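PDB 3DDD: putative Acetyltransferase from Pyrococcus horikoshii, which binds coenzyme A and probably transfers an acyl group from its thioester to an acceptor not yet identified. Local coordinates for residues I30-S35 / L67-D72; Y41-P44 / S49-S52; R123-S128 / Y280-Y285. One frame throughout, in Å; residues are numbered along the deposited sequence.

Contact 1 (I30-S35 / L67-D72)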
loop_
_atom_site.group_PDB
_atom_site.type_symbol
_atom_site.label_atom_id
_atom_site.label_comp_id
_atom_site.label_asym_id
_atom_site.label_seq_id
_atom_site.Cartn_x
_atom_site.Cartn_y
_atom_site.Cartn_z
ATOM N N ILE A 30 6.668 3.394 16.989
ATOM C CA ILE A 30 6.309 2.190 16.217
ATOM C C ILE A 30 5.353 1.279 16.980
ATOM O O ILE A 30 4.382 0.782 16.413
ATOM C CB ILE A 30 7.575 1.396 15.733
ATOM C CG1 ILE A 30 8.252 2.136 14.581
ATOM C CG2 ILE A 30 7.227 -0.008 15.196
ATOM C CD1 ILE A 30 7.604 1.869 13.243
ATOM N N GLU A 31 5.608 1.075 18.264
ATOM C CA GLU A 31 4.763 0.187 19.040
ATOM C C GLU A 31 3.326 0.730 19.096
ATOM O O GLU A 31 2.363 -0.019 18.889
ATOM C CB GLU A 31 5.344 -0.072 20.431
ATOM C CG GLU A 31 6.664 -0.961 20.457
ATOM C CD GLU A 31 6.564 -2.326 19.708
ATOM O OE1 GLU A 31 5.450 -2.871 19.518
ATOM O OE2 GLU A 31 7.617 -2.863 19.289
ATOM N N ASP A 32 3.185 2.029 19.342
ATOM C CA ASP A 32 1.861 2.640 19.346
ATOM C C ASP A 32 1.163 2.535 17.996
ATOM O O ASP A 32 -0.035 2.267 17.930
ATOM C CB ASP A 32 1.935 4.111 19.801
ATOM C CG ASP A 32 2.316 4.246 21.262
ATOM O OD1 ASP A 32 2.338 3.210 21.973
ATOM O OD2 ASP A 32 2.554 5.387 21.708
HETATM N N MSE A 33 1.893 2.755 16.916
HETATM C CA MSE A 33 1.280 2.679 15.597
HETATM C C MSE A 33 0.744 1.267 15.412
HETATM O O MSE A 33 -0.391 1.073 14.944
HETATM C CB MSE A 33 2.300 3.016 14.496
HETATM C CG MSE A 33 2.772 4.454 14.540
HETATM SE SE MSE A 33 4.417 4.816 13.583
HETATM C CE MSE A 33 3.929 4.229 11.809
ATOM N N VAL A 34 1.578 0.285 15.762
ATOM C CA VAL A 34 1.214 -1.119 15.630
ATOM C C VAL A 34 -0.029 -1.469 16.440
ATOM O O VAL A 34 -0.904 -2.199 15.965
ATOM C CB VAL A 34 2.364 -2.061 16.027
ATOM C CG1 VAL A 34 1.858 -3.524 16.030
ATOM C CG2 VAL A 34 3.562 -1.917 15.032
ATOM N N SER A 35 -0.115 -0.943 17.659
ATOM C CA SER A 35 -1.278 -1.164 18.530
ATOM C C SER A 35 -2.561 -0.550 17.958
ATOM O O SER A 35 -3.620 -1.181 17.964
ATOM C CB SER A 35 -1.012 -0.573 19.911
ATOM O OG SER A 35 -0.001 -1.334 20.564
ATOM N N LEU A 67 0.057 11.074 13.974
ATOM C CA LEU A 67 -0.488 10.295 15.104
ATOM C C LEU A 67 -1.350 11.198 15.963
ATOM O O LEU A 67 -0.934 12.319 16.227
ATOM C CB LEU A 67 0.627 9.758 15.993
ATOM C CG LEU A 67 1.509 8.605 15.530
ATOM C CD1 LEU A 67 2.354 8.257 16.700
ATOM C CD2 LEU A 67 0.723 7.402 15.054
ATOM N N ALA A 68 -2.528 10.707 16.381
ATOM C CA ALA A 68 -3.488 11.455 17.220
ATOM C C ALA A 68 -3.509 10.852 18.623
ATOM O O ALA A 68 -3.626 9.642 18.796
ATOM C CB ALA A 68 -4.881 11.423 16.618
ATOM N N PHE A 69 -3.356 11.702 19.613
ATOM C CA PHE A 69 -3.209 11.291 20.984
ATOM C C PHE A 69 -4.288 11.996 21.789
ATOM O O PHE A 69 -4.521 13.194 21.604
ATOM C CB PHE A 69 -1.837 11.733 21.519
ATOM C CG PHE A 69 -0.690 10.907 21.033
ATOM C CD1 PHE A 69 -0.271 9.789 21.738
ATOM C CD2 PHE A 69 0.007 11.265 19.888
ATOM C CE1 PHE A 69 0.810 9.030 21.292
ATOM C CE2 PHE A 69 1.079 10.508 19.439
ATOM C CZ PHE A 69 1.483 9.398 20.141
ATOM N N LEU A 70 -4.960 11.258 22.662
ATOM C CA LEU A 70 -5.797 11.876 23.682
ATOM C C LEU A 70 -5.113 11.621 25.007
ATOM O O LEU A 70 -5.226 10.519 25.550
ATOM C CB LEU A 70 -7.213 11.303 23.674
ATOM C CG LEU A 70 -8.167 11.984 24.654
ATOM C CD1 LEU A 70 -8.379 13.497 24.364
ATOM C CD2 LEU A 70 -9.499 11.225 24.672
ATOM N N LYS A 71 -4.355 12.618 25.479
ATOM C CA LYS A 71 -3.624 12.549 26.751
ATOM C C LYS A 71 -2.706 11.334 26.782
ATOM O O LYS A 71 -2.911 10.412 27.584
ATOM C CB LYS A 71 -4.575 12.466 27.957
ATOM C CG LYS A 71 -5.109 13.794 28.486
ATOM C CD LYS A 71 -6.179 13.572 29.556
ATOM C CE LYS A 71 -7.430 12.846 28.996
ATOM N NZ LYS A 71 -8.200 12.146 30.075
ATOM N N ASP A 72 -1.720 11.317 25.899
ATOM C CA ASP A 72 -0.702 10.260 25.898
ATOM C C ASP A 72 -1.188 8.861 25.500
ATOM O O ASP A 72 -0.368 7.967 25.302
ATOM C CB ASP A 72 0.025 10.196 27.254
ATOM C CG ASP A 72 0.525 11.572 27.727
ATOM O OD1 ASP A 72 0.546 12.531 26.911
ATOM O OD2 ASP A 72 0.882 11.686 28.930
#
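In the GNAT domain, helix 30-41 lies against strand 65-70, and here M33 and D32 on the helix meet L67 and F69 on the strand. M33, a selenomethionine, touches L67 through the middle of its chain: its CG lies 3.6 Å from CD2 of L67, and the two side chains cross at about a right angle. The first torsion of M33 sets CG beside its backbone N (chi1 -66°), and the bend at chi3 (58°) then turns the methyl end away from the line of the chain. A long unbranched side chain suits this place, because its CG can lie across a leucine branch while the chain also touches F54 and M77. L67 points toward the helix and is buried, as an apolar residue on the helix-facing side of a sheet should be. Packing a helix on a mixed sheet in this way is part of the acetyltransferase fold, and M77 of strand 73-82, touched by both M33 and L67, continues the same apolar layer.

One helix position earlier, D32 stands nearer the surface. Its OD2 comes to the edge of the F69 ring, near the ring plane, 4.1 Å from CE1, with carboxylate and ring planes 66° apart. The ring edge carries a slight positive charge, which would probably suit the carboxylate oxygen, while P74 touches both residues.

Contact 2 (Y41-P44 / S49-S52); sequences YNFP and SVKS. With COA (coenzyme A), chain B.
F43 swings its ring out with CG opposite the backbone N (chi1 177°), a setting that carries the phenyl group toward helix 47-60, while V50 holds CG1 anti to its backbone N (chi1 -166°), which leaves CG2 beside that N and facing the ring. The two side chains slide past each other in opposite directions. CG2 of V50 lies 3.5 Å from CE2 of F43 and 3.6 Å from CD2, approaching the ring obliquely. S49 adds a looser touch, its CB 4.5 Å from CZ of the same ring. A broad, flat phenyl group suits a loop residue that must reach across to the helix, for the CA atoms of F43 and V50 are 9.2 Å apart, and a compact branched valine suits the helix, where V34 and F37 of helix 30-41 also press on it.

At the C-terminal end of helix 30-41, N42 (phi 51°) closes the helix in a Schellman motif. That turn redirects the chain, so that F43 faces helix 47-60 while Y41 faces coenzyme A. The pantetheine arm passes over one face of the Y41 ring: C6P of the cofactor sits 3.2 Å above that face, offset toward the rim, and is 3.3 Å from CE2. OH of Y41 reaches on to C2P of coenzyme A at 3.2 Å, next to the thiol end. Tyrosine combines a flat apolar surface for the methylene groups with a polar tip, and its hydroxyl is hydrogen-bonded to the backbone O of M92; F37 stacks on its ring.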
loop_
_atom_site.group_PDB
_atom_site.type_symbol
_atom_site.label_atom_id
_atom_site.label_comp_id
_atom_site.label_asym_id
_atom_site.label_seq_id
_atom_site.Cartn_x
_atom_site.Cartn_y
_atom_site.Cartn_z
ATOM N N TYR A 41 -7.876 -2.658 12.717
ATOM C CA TYR A 41 -8.086 -3.661 11.663
ATOM C C TYR A 41 -8.389 -5.075 12.206
ATOM O O TYR A 41 -8.535 -5.991 11.415
ATOM C CB TYR A 41 -6.861 -3.708 10.711
ATOM C CG TYR A 41 -6.697 -2.500 9.781
ATOM C CD1 TYR A 41 -6.117 -1.323 10.237
ATOM C CD2 TYR A 41 -7.111 -2.547 8.441
ATOM C CE1 TYR A 41 -5.926 -0.221 9.386
ATOM C CE2 TYR A 41 -6.947 -1.427 7.566
ATOM C CZ TYR A 41 -6.347 -0.268 8.057
ATOM O OH TYR A 41 -6.171 0.857 7.249
ATOM N N ASN A 42 -8.510 -5.233 13.532
ATOM C CA ASN A 42 -8.798 -6.511 14.195
ATOM C C ASN A 42 -7.840 -7.584 13.712
ATOM O O ASN A 42 -8.258 -8.658 13.287
ATOM C CB ASN A 42 -10.236 -6.975 13.945
ATOM C CG ASN A 42 -11.281 -5.965 14.391
ATOM O OD1 ASN A 42 -11.533 -5.792 15.583
ATOM N ND2 ASN A 42 -11.923 -5.316 13.420
ATOM N N PHE A 43 -6.553 -7.282 13.748
ATOM C CA PHE A 43 -5.576 -8.112 13.097
ATOM C C PHE A 43 -5.236 -9.280 14.025
ATOM O O PHE A 43 -4.738 -9.076 15.143
ATOM C CB PHE A 43 -4.341 -7.277 12.732
ATOM C CG PHE A 43 -3.226 -8.073 12.101
ATOM C CD1 PHE A 43 -3.376 -8.612 10.840
ATOM C CD2 PHE A 43 -2.038 -8.280 12.775
ATOM C CE1 PHE A 43 -2.366 -9.335 10.265
ATOM C CE2 PHE A 43 -1.030 -8.992 12.202
ATOM C CZ PHE A 43 -1.189 -9.516 10.935
ATOM N N PRO A 44 -5.518 -10.524 13.574
ATOM C CA PRO A 44 -5.305 -11.668 14.460
ATOM C C PRO A 44 -3.900 -12.255 14.308
ATOM O O PRO A 44 -3.490 -13.090 15.123
ATOM C CB PRO A 44 -6.384 -12.650 14.006
ATOM C CG PRO A 44 -6.514 -12.364 12.497
ATOM C CD PRO A 44 -6.038 -10.955 12.259
ATOM N N SER A 49 4.897 -8.870 12.388
ATOM C CA SER A 49 4.508 -8.674 11.009
ATOM C C SER A 49 4.229 -7.190 10.729
ATOM O O SER A 49 4.742 -6.610 9.762
ATOM C CB SER A 49 3.261 -9.523 10.756
ATOM O OG SER A 49 3.153 -9.798 9.395
ATOM N N VAL A 50 3.394 -6.587 11.579
ATOM C CA VAL A 50 2.975 -5.183 11.434
ATOM C C VAL A 50 4.152 -4.250 11.757
ATOM O O VAL A 50 4.374 -3.281 11.054
ATOM C CB VAL A 50 1.757 -4.832 12.354
ATOM C CG1 VAL A 50 1.116 -3.483 11.961
ATOM C CG2 VAL A 50 0.710 -5.955 12.314
ATOM N N LYS A 51 4.915 -4.570 12.795
ATOM C CA LYS A 51 6.057 -3.755 13.203
ATOM C C LYS A 51 7.075 -3.585 12.061
ATOM O O LYS A 51 7.530 -2.483 11.767
ATOM C CB LYS A 51 6.749 -4.372 14.427
ATOM C CG LYS A 51 7.999 -3.599 14.824
ATOM C CD LYS A 51 8.304 -3.658 16.301
ATOM C CE LYS A 51 9.541 -4.466 16.596
ATOM N NZ LYS A 51 10.756 -3.649 16.375
ATOM N N SER A 52 7.418 -4.686 11.411
ATOM C CA SER A 52 8.356 -4.638 10.306
ATOM C C SER A 52 7.800 -3.873 9.116
ATOM O O SER A 52 8.532 -3.147 8.445
ATOM C CB SER A 52 8.765 -6.053 9.911
ATOM O OG SER A 52 9.446 -6.630 11.012
HETATM N N1A COA B . -18.972 2.146 8.484
HETATM C C2A COA B . -19.243 2.978 7.426
HETATM N N3A COA B . -18.663 4.229 7.379
HETATM C C4A COA B . -17.833 4.605 8.396
HETATM C C5A COA B . -17.534 3.779 9.456
HETATM C C6A COA B . -18.124 2.538 9.495
HETATM N N6A COA B . -18.092 1.916 10.653
HETATM N N7A COA B . -16.687 4.399 10.309
HETATM C C8A COA B . -16.423 5.610 9.776
HETATM N N9A COA B . -17.124 5.737 8.596
HETATM C C1B COA B . -17.036 6.812 7.592
HETATM C C2B COA B . -18.332 7.612 7.556
HETATM O O2B COA B . -18.589 8.168 6.300
HETATM C C3B COA B . -18.019 8.723 8.521
HETATM O O3B COA B . -18.863 9.803 8.309
HETATM P P3B COA B . -20.288 9.918 9.043
HETATM O O7A COA B . -20.805 11.340 8.865
HETATM O O8A COA B . -20.066 9.662 10.506
HETATM O O9A COA B . -21.253 9.060 8.296
HETATM C C4B COA B . -16.588 8.994 8.130
HETATM O O4B COA B . -16.035 7.704 8.009
HETATM C C5B COA B . -15.800 9.843 9.104
HETATM O O5B COA B . -15.978 9.348 10.388
HETATM P P1A COA B . -14.793 9.526 11.437
HETATM O O1A COA B . -15.381 9.543 12.824
HETATM O O2A COA B . -13.966 10.758 11.189
HETATM O O3A COA B . -13.940 8.207 11.120
HETATM P P2A COA B . -13.133 7.398 12.248
HETATM O O4A COA B . -12.487 8.199 13.322
HETATM O O5A COA B . -14.034 6.316 12.818
HETATM O O6A COA B . -12.031 6.614 11.354
HETATM C CBP COA B . -11.555 4.768 9.727
HETATM C CCP COA B . -12.442 5.956 10.170
HETATM C CDP COA B . -10.096 5.170 9.943
HETATM C CEP COA B . -11.811 4.569 8.225
HETATM C CAP COA B . -11.932 3.384 10.296
HETATM O OAP COA B . -12.964 3.430 11.229
HETATM C C9P COA B . -10.819 2.494 10.803
HETATM O O9P COA B . -9.797 2.884 11.622
HETATM N N8P COA B . -10.813 1.229 10.447
HETATM C C7P COA B . -9.563 0.670 10.014
HETATM C C6P COA B . -9.728 -0.342 8.916
HETATM C C5P COA B . -10.662 0.122 7.853
HETATM O O5P COA B . -11.619 -0.657 7.607
HETATM N N4P COA B . -10.432 1.328 7.256
HETATM C C3P COA B . -9.142 1.951 6.875
HETATM C C2P COA B . -8.611 1.711 5.430
HETATM S S1P COA B . -9.359 2.632 4.027
#

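Contact 3 (R123-S128 / Y280-Y285). With COA (coenzyme A), chain B.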
loop_
_atom_site.group_PDB
_atom_site.type_symbol
_atom_site.label_atom_id
_atom_site.label_comp_id
_atom_site.label_asym_id
_atom_site.label_seq_id
_atom_site.Cartn_x
_atom_site.Cartn_y
_atom_site.Cartn_z
ATOM N N ARG A 123 -4.015 9.786 -4.262
ATOM C CA ARG A 123 -4.789 8.574 -4.441
ATOM C C ARG A 123 -4.715 7.669 -3.213
ATOM O O ARG A 123 -3.881 7.839 -2.327
ATOM C CB ARG A 123 -4.317 7.831 -5.690
ATOM C CG ARG A 123 -4.517 8.635 -6.945
ATOM C CD ARG A 123 -3.711 8.131 -8.079
ATOM N NE ARG A 123 -4.320 7.002 -8.778
ATOM C CZ ARG A 123 -3.632 6.086 -9.450
ATOM N NH1 ARG A 123 -2.291 6.106 -9.475
ATOM N NH2 ARG A 123 -4.286 5.104 -10.054
ATOM N N LEU A 124 -5.616 6.705 -3.187
ATOM C CA LEU A 124 -5.725 5.769 -2.081
ATOM C C LEU A 124 -6.592 4.583 -2.471
ATOM O O LEU A 124 -7.323 4.633 -3.450
ATOM C CB LEU A 124 -6.321 6.456 -0.846
ATOM C CG LEU A 124 -7.681 7.144 -1.003
ATOM C CD1 LEU A 124 -8.856 6.138 -0.949
ATOM C CD2 LEU A 124 -7.834 8.197 0.041
ATOM N N ASP A 125 -6.507 3.538 -1.661
ATOM C CA ASP A 125 -7.336 2.340 -1.770
ATOM C C ASP A 125 -8.238 2.219 -0.564
ATOM O O ASP A 125 -7.782 1.900 0.539
ATOM C CB ASP A 125 -6.451 1.126 -1.924
ATOM C CG ASP A 125 -5.783 1.103 -3.269
ATOM O OD1 ASP A 125 -6.523 0.925 -4.258
ATOM O OD2 ASP A 125 -4.535 1.270 -3.343
ATOM N N ALA A 126 -9.516 2.504 -0.809
ATOM C CA ALA A 126 -10.568 2.632 0.208
ATOM C C ALA A 126 -11.290 1.349 0.591
ATOM O O ALA A 126 -11.926 0.717 -0.257
ATOM C CB ALA A 126 -11.663 3.636 -0.323
ATOM N N SER A 127 -11.295 1.033 1.889
ATOM C CA SER A 127 -12.150 -0.011 2.457
ATOM C C SER A 127 -13.582 0.494 2.582
ATOM O O SER A 127 -13.856 1.654 2.276
ATOM C CB SER A 127 -11.626 -0.413 3.834
ATOM O OG SER A 127 -11.863 0.618 4.803
ATOM N N SER A 128 -14.500 -0.365 3.033
ATOM C CA SER A 128 -15.898 0.037 3.268
ATOM C C SER A 128 -16.058 1.078 4.361
ATOM O O SER A 128 -16.946 1.905 4.269
ATOM C CB SER A 128 -16.757 -1.154 3.683
ATOM O OG SER A 128 -16.799 -2.092 2.652
ATOM N N TYR A 280 -0.263 -6.217 -12.745
ATOM C CA TYR A 280 -1.008 -7.407 -12.316
ATOM C C TYR A 280 -1.240 -7.448 -10.823
ATOM O O TYR A 280 -2.233 -7.973 -10.395
ATOM C CB TYR A 280 -0.286 -8.698 -12.725
ATOM C CG TYR A 280 -0.403 -9.003 -14.183
ATOM C CD1 TYR A 280 0.386 -8.344 -15.111
ATOM C CD2 TYR A 280 -1.330 -9.913 -14.642
ATOM C CE1 TYR A 280 0.265 -8.591 -16.466
ATOM C CE2 TYR A 280 -1.465 -10.164 -16.012
ATOM C CZ TYR A 280 -0.659 -9.506 -16.909
ATOM O OH TYR A 280 -0.773 -9.753 -18.263
ATOM N N GLY A 281 -0.310 -6.901 -10.052
ATOM C CA GLY A 281 -0.367 -6.938 -8.609
ATOM C C GLY A 281 0.175 -5.631 -8.071
ATOM O O GLY A 281 1.323 -5.253 -8.349
ATOM N N ILE A 282 -0.646 -4.922 -7.305
ATOM C CA ILE A 282 -0.204 -3.665 -6.743
ATOM C C ILE A 282 0.811 -3.964 -5.642
ATOM O O ILE A 282 0.866 -5.074 -5.097
ATOM C CB ILE A 282 -1.393 -2.759 -6.268
ATOM C CG1 ILE A 282 -2.030 -3.243 -4.974
ATOM C CG2 ILE A 282 -2.474 -2.614 -7.352
ATOM C CD1 ILE A 282 -2.973 -2.187 -4.375
ATOM N N LEU A 283 1.609 -2.969 -5.302
ATOM C CA LEU A 283 2.589 -3.116 -4.232
ATOM C C LEU A 283 1.901 -3.374 -2.889
ATOM O O LEU A 283 2.160 -4.370 -2.255
ATOM C CB LEU A 283 3.523 -1.888 -4.180
ATOM C CG LEU A 283 4.823 -2.116 -3.363
ATOM C CD1 LEU A 283 5.992 -1.251 -3.870
ATOM C CD2 LEU A 283 4.580 -1.852 -1.899
ATOM N N ALA A 284 1.017 -2.468 -2.476
ATOM C CA ALA A 284 0.302 -2.564 -1.179
ATOM C C ALA A 284 -0.827 -1.590 -1.244
ATOM O O ALA A 284 -0.713 -0.597 -1.923
ATOM C CB ALA A 284 1.212 -2.216 0.006
ATOM N N TYR A 285 -1.935 -1.854 -0.562
ATOM C CA TYR A 285 -3.020 -0.858 -0.484
ATOM C C TYR A 285 -2.507 0.502 0.100
ATOM O O TYR A 285 -2.940 1.576 -0.320
ATOM C CB TYR A 285 -4.156 -1.371 0.366
ATOM C CG TYR A 285 -5.084 -2.417 -0.218
ATOM C CD1 TYR A 285 -5.597 -2.310 -1.508
ATOM C CD2 TYR A 285 -5.497 -3.501 0.556
ATOM C CE1 TYR A 285 -6.508 -3.241 -2.014
ATOM C CE2 TYR A 285 -6.410 -4.464 0.053
ATOM C CZ TYR A 285 -6.906 -4.331 -1.230
ATOM O OH TYR A 285 -7.806 -5.257 -1.721
HETATM N N1A COA B . -18.972 2.146 8.484
HETATM C C2A COA B . -19.243 2.978 7.426
HETATM N N3A COA B . -18.663 4.229 7.379
HETATM C C4A COA B . -17.833 4.605 8.396
HETATM C C5A COA B . -17.534 3.779 9.456
HETATM C C6A COA B . -18.124 2.538 9.495
HETATM N N6A COA B . -18.092 1.916 10.653
HETATM N N7A COA B . -16.687 4.399 10.309
HETATM C C8A COA B . -16.423 5.610 9.776
HETATM N N9A COA B . -17.124 5.737 8.596
HETATM C C1B COA B . -17.036 6.812 7.592
HETATM C C2B COA B . -18.332 7.612 7.556
HETATM O O2B COA B . -18.589 8.168 6.300
HETATM C C3B COA B . -18.019 8.723 8.521
HETATM O O3B COA B . -18.863 9.803 8.309
HETATM P P3B COA B . -20.288 9.918 9.043
HETATM O O7A COA B . -20.805 11.340 8.865
HETATM O O8A COA B . -20.066 9.662 10.506
HETATM O O9A COA B . -21.253 9.060 8.296
HETATM C C4B COA B . -16.588 8.994 8.130
HETATM O O4B COA B . -16.035 7.704 8.009
HETATM C C5B COA B . -15.800 9.843 9.104
HETATM O O5B COA B . -15.978 9.348 10.388
HETATM P P1A COA B . -14.793 9.526 11.437
HETATM O O1A COA B . -15.381 9.543 12.824
HETATM O O2A COA B . -13.966 10.758 11.189
HETATM O O3A COA B . -13.940 8.207 11.120
HETATM P P2A COA B . -13.133 7.398 12.248
HETATM O O4A COA B . -12.487 8.199 13.322
HETATM O O5A COA B . -14.034 6.316 12.818
HETATM O O6A COA B . -12.031 6.614 11.354
HETATM C CBP COA B . -11.555 4.768 9.727
HETATM C CCP COA B . -12.442 5.956 10.170
HETATM C CDP COA B . -10.096 5.170 9.943
HETATM C CEP COA B . -11.811 4.569 8.225
HETATM C CAP COA B . -11.932 3.384 10.296
HETATM O OAP COA B . -12.964 3.430 11.229
HETATM C C9P COA B . -10.819 2.494 10.803
HETATM O O9P COA B . -9.797 2.884 11.622
HETATM N N8P COA B . -10.813 1.229 10.447
HETATM C C7P COA B . -9.563 0.670 10.014
HETATM C C6P COA B . -9.728 -0.342 8.916
HETATM C C5P COA B . -10.662 0.122 7.853
HETATM O O5P COA B . -11.619 -0.657 7.607
HETATM N N4P COA B . -10.432 1.328 7.256
HETATM C C3P COA B . -9.142 1.951 6.875
HETATM C C2P COA B . -8.611 1.711 5.430
HETATM S S1P COA B . -9.359 2.632 4.027
HETATM O O HOH W 1 -4.745 3.557 0.436
#
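I282 is the first residue of 280-285 to reach across, its CD1 lying 3.9 Å from OD2 of D125, just after Y280 and G281 have formed a classic beta bulge opposite L216. A branched aliphatic residue suits this buried place, where I240 and P242 also touch it. The chain then turns through L283 and A284 to Y285, whose CA is nearest that of D125. Residues near the C-terminus thus return to strand 121-126 of the first GNAT region, beside the coenzyme A pocket to which D125 and S127 belong.

CD1 of the Y285 ring lies 3.6 Å from CB of D125, which approaches obliquely, and the side chains cross at about a right angle, with carboxylate and ring planes 53° apart. The first torsion of D125 (chi1 -70°) sets the carboxylate beside its backbone N and brings OD2 3.4 Å from O of Y285; both atoms are acceptors, so no hydrogen bond joins them. A water lies between the backbones instead: it accepts from N of D125 at 2.7 Å and is 2.8 Å from O of Y285, to which it can donate, though other acceptors may compete. The buried carboxylate is satisfied elsewhere: OD1 is hydrogen-bonded to T145 OG1, and OD2 forms a salt bridge with R265. With an alanine in place of D125, R265 would probably lose its charge partner and T145 its acceptor, and the carboxylate's space beside I282 would be left unfilled.

In the loop just after the strand, S127 gives a weak hydrogen bond from OG to O5P of coenzyme A (3.1 Å). Around the contact, strand 121-126 pairs with strands 86-94 and 258-267, while Y285 packs against C263 of strand 258-267, R147 of strand 140-149 and I240 of strand 238-242.

Overall arrangement
Contacts 1 and 2 are neighbours, their centres 14 Å apart and touching where I30, E31 and V34 pack on K51, and V34 also on V50. Contact 2 is nested in the chain loop that contact 1 closes: helix 30-41, helix 47-60 and strand 65-70 follow in that order, all within the first GNAT region. Contact 3 comes later in the chain and joins strand 121-126 to residues 280-285, some 150 residues on. Its centre is about 17 Å from that of contact 2 and about 24 Å from that of contact 1. Contacts 2 and 3 both touch coenzyme A, through Y41 and S127, so the cofactor is held by parts of the chain far apart in sequence.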